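Local coordinates for protein alpha-galactosidase (Thermus thermophilus, PDB 6LCJ) that probably hydrolyses terminal alpha-galactosyl groups from galactosides and assembles as a thermostable hexamer, at residues V404-F410 with T433-W439. Residues are numbered along the deposited sequence; the frame is centred on the assembly and turned at random.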
loop_
_atom_site.group_PDB
_atom_site.type_symbol
_atom_site.label_atom_id
_atom_site.label_comp_id
_atom_site.label_asym_id
_atom_site.label_seq_id
_atom_site.Cartn_x
_atom_site.Cartn_y
_atom_site.Cartn_z
ATOM N N VAL E 404 -36.409 18.979 28.605
ATOM C CA VAL E 404 -36.880 17.897 29.460
ATOM C C VAL E 404 -38.104 17.295 28.795
ATOM O O VAL E 404 -38.997 18.026 28.355
ATOM C CB VAL E 404 -37.229 18.405 30.871
ATOM C CG1 VAL E 404 -37.523 17.242 31.805
ATOM C CG2 VAL E 404 -36.115 19.267 31.411
ATOM N N TYR E 405 -38.149 15.975 28.718
ATOM C CA TYR E 405 -39.344 15.302 28.243
ATOM C C TYR E 405 -40.239 14.969 29.424
ATOM O O TYR E 405 -39.759 14.581 30.495
ATOM C CB TYR E 405 -39.002 14.022 27.473
ATOM C CG TYR E 405 -38.256 14.254 26.180
ATOM C CD1 TYR E 405 -38.932 14.474 24.987
ATOM C CD2 TYR E 405 -36.864 14.250 26.157
ATOM C CE1 TYR E 405 -38.231 14.690 23.800
ATOM C CE2 TYR E 405 -36.155 14.453 24.980
ATOM C CZ TYR E 405 -36.836 14.677 23.812
ATOM O OH TYR E 405 -36.120 14.865 22.655
ATOM N N PHE E 406 -41.542 15.148 29.225
ATOM C CA PHE E 406 -42.570 14.599 30.097
ATOM C C PHE E 406 -43.513 13.659 29.373
ATOM O O PHE E 406 -44.056 12.749 29.989
ATOM C CB PHE E 406 -43.387 15.723 30.744
ATOM C CG PHE E 406 -42.576 16.605 31.634
ATOM C CD1 PHE E 406 -41.911 17.708 31.109
ATOM C CD2 PHE E 406 -42.449 16.317 32.984
ATOM C CE1 PHE E 406 -41.150 18.511 31.913
ATOM C CE2 PHE E 406 -41.696 17.116 33.802
ATOM C CZ PHE E 406 -41.044 18.222 33.277
ATOM N N ARG E 407 -43.704 13.845 28.079
ATOM C CA ARG E 407 -44.565 12.956 27.330
ATOM C C ARG E 407 -44.003 11.540 27.302
ATOM O O ARG E 407 -42.799 11.306 27.437
ATOM C CB ARG E 407 -44.740 13.483 25.910
ATOM C CG ARG E 407 -43.461 13.541 25.108
ATOM C CD ARG E 407 -43.740 14.274 23.809
ATOM N NE ARG E 407 -42.903 13.836 22.704
ATOM C CZ ARG E 407 -41.894 14.540 22.204
ATOM N NH1 ARG E 407 -41.569 15.725 22.721
ATOM N NH2 ARG E 407 -41.209 14.055 21.182
ATOM N N THR E 408 -44.903 10.585 27.155
ATOM C CA THR E 408 -44.521 9.250 26.759
ATOM C C THR E 408 -44.972 8.933 25.341
ATOM O O THR E 408 -44.489 7.961 24.756
ATOM C CB THR E 408 -45.088 8.232 27.755
ATOM O OG1 THR E 408 -46.418 8.610 28.124
ATOM C CG2 THR E 408 -44.232 8.206 29.009
ATOM N N ARG E 409 -45.857 9.738 24.767
ATOM C CA ARG E 409 -46.214 9.591 23.365
ATOM C C ARG E 409 -45.127 10.223 22.512
ATOM O O ARG E 409 -44.564 11.264 22.871
ATOM C CB ARG E 409 -47.570 10.239 23.082
ATOM C CG ARG E 409 -48.684 9.615 23.932
ATOM C CD ARG E 409 -50.055 10.268 23.758
ATOM N NE ARG E 409 -50.631 9.972 22.458
ATOM C CZ ARG E 409 -51.144 10.895 21.656
ATOM N NH1 ARG E 409 -51.155 12.159 22.054
ATOM N NH2 ARG E 409 -51.640 10.564 20.465
ATOM N N PHE E 410 -44.817 9.571 21.390
ATOM C CA PHE E 410 -43.799 10.059 20.462
ATOM C C PHE E 410 -42.466 10.249 21.176
ATOM O O PHE E 410 -41.815 11.289 21.062
ATOM C CB PHE E 410 -44.263 11.346 19.788
ATOM C CG PHE E 410 -45.598 11.203 19.135
ATOM C CD1 PHE E 410 -45.766 10.313 18.073
ATOM C CD2 PHE E 410 -46.699 11.906 19.609
ATOM C CE1 PHE E 410 -47.002 10.147 17.474
ATOM C CE2 PHE E 410 -47.943 11.747 19.016
ATOM C CZ PHE E 410 -48.094 10.868 17.943
ATOM N N THR E 433 -38.956 22.712 27.574
ATOM C CA THR E 433 -39.484 21.493 26.991
ATOM C C THR E 433 -40.000 21.784 25.594
ATOM O O THR E 433 -40.246 22.938 25.214
ATOM C CB THR E 433 -40.611 20.860 27.834
ATOM O OG1 THR E 433 -41.064 19.651 27.196
ATOM C CG2 THR E 433 -41.788 21.801 27.956
ATOM N N SER E 434 -40.158 20.703 24.834
ATOM C CA SER E 434 -40.778 20.739 23.524
ATOM C C SER E 434 -42.121 20.026 23.490
ATOM O O SER E 434 -42.747 19.983 22.429
ATOM C CB SER E 434 -39.847 20.120 22.477
ATOM O OG SER E 434 -38.796 21.003 22.119
ATOM N N ASP E 435 -42.576 19.479 24.607
ATOM C CA ASP E 435 -43.798 18.677 24.657
ATOM C C ASP E 435 -45.014 19.519 24.308
ATOM O O ASP E 435 -45.377 20.405 25.092
ATOM C CB ASP E 435 -43.976 18.064 26.049
ATOM C CG ASP E 435 -42.953 16.965 26.355
ATOM O OD1 ASP E 435 -42.254 16.510 25.420
ATOM O OD2 ASP E 435 -42.847 16.553 27.532
ATOM N N PRO E 436 -45.672 19.295 23.173
ATOM C CA PRO E 436 -46.961 19.946 22.932
ATOM C C PRO E 436 -47.979 19.469 23.954
ATOM O O PRO E 436 -48.180 18.252 24.108
ATOM C CB PRO E 436 -47.338 19.486 21.515
ATOM C CG PRO E 436 -46.163 18.727 21.004
ATOM C CD PRO E 436 -45.390 18.257 22.169
ATOM N N PRO E 437 -48.624 20.387 24.687
ATOM C CA PRO E 437 -49.548 19.956 25.754
ATOM C C PRO E 437 -50.583 18.947 25.285
ATOM O O PRO E 437 -50.936 18.031 26.040
ATOM C CB PRO E 437 -50.192 21.275 26.214
ATOM C CG PRO E 437 -49.181 22.314 25.885
ATOM C CD PRO E 437 -48.537 21.857 24.594
ATOM N N SER E 438 -51.039 19.044 24.039
ATOM C CA SER E 438 -51.985 18.055 23.547
ATOM C C SER E 438 -51.377 16.663 23.372
ATOM O O SER E 438 -52.128 15.711 23.149
ATOM C CB SER E 438 -52.588 18.532 22.229
ATOM O OG SER E 438 -51.592 18.718 21.242
ATOM N N TRP E 439 -50.056 16.506 23.457
ATOM C CA TRP E 439 -49.449 15.180 23.436
ATOM C C TRP E 439 -49.293 14.586 24.830
ATOM O O TRP E 439 -48.896 13.415 24.954
ATOM C CB TRP E 439 -48.069 15.221 22.782
ATOM C CG TRP E 439 -48.057 15.499 21.322
ATOM C CD1 TRP E 439 -49.106 15.888 20.550
ATOM C CD2 TRP E 439 -46.917 15.438 20.452
ATOM N NE1 TRP E 439 -48.694 16.062 19.257
ATOM C CE2 TRP E 439 -47.356 15.786 19.169
ATOM C CE3 TRP E 439 -45.572 15.114 20.637
ATOM C CZ2 TRP E 439 -46.498 15.821 18.069
ATOM C CZ3 TRP E 439 -44.723 15.145 19.548
ATOM C CH2 TRP E 439 -45.187 15.497 18.280
HETATM O O HOH W 1 -39.312 17.800 25.019
#
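The indole of Trp439 lies between two side chains: Phe410 brings its CD2 edge onto one face in an edge-to-face pair (ring centroids 4.6 Å apart, planes at 51°), and Pro436 sets its CG over the centre of the other. Arg407 CD lies at the indole's edge, in its plane, with NE beside it. The Arg407 guanidinium stands steeply to that ring, with Trp439 CZ3 over one face and Tyr405 CD1 over the opposite one, both offset. Its rotation is fixed by Phe410 O, gripped side-on by Arg407 NE and by Arg407 NH2 (2.8 Å to the latter), while Arg407 NH1 makes a salt bridge to Asp435 OD1 (2.9 Å), met almost head-on along its C-O bond. With CG anti to its carbonyl carbon, beside the backbone N (chi1 -70°), the Asp435 carboxylate reaches the opposing backbone: OD2 takes Phe406 N on its syn lone pair at 2.6 Å and Arg407 N from above the carboxylate plane at 2.9 Å. These donors probably favour the ionised acid. Thr433 OG1 donates to Val404 O (2.9 Å) and accepts from Asp435 N (3.0 Å), closing an ST turn. Beyond the pair, Arg407 NH1 also reaches Tyr167 O, and Arg409 NE bonds Thr408 of a second subunit. The contact joins the loops that follow strands 398-400 and 431-433, strands seven and eight, in chain order, of the (beta/alpha)8 TIM barrel that characterises family GH36.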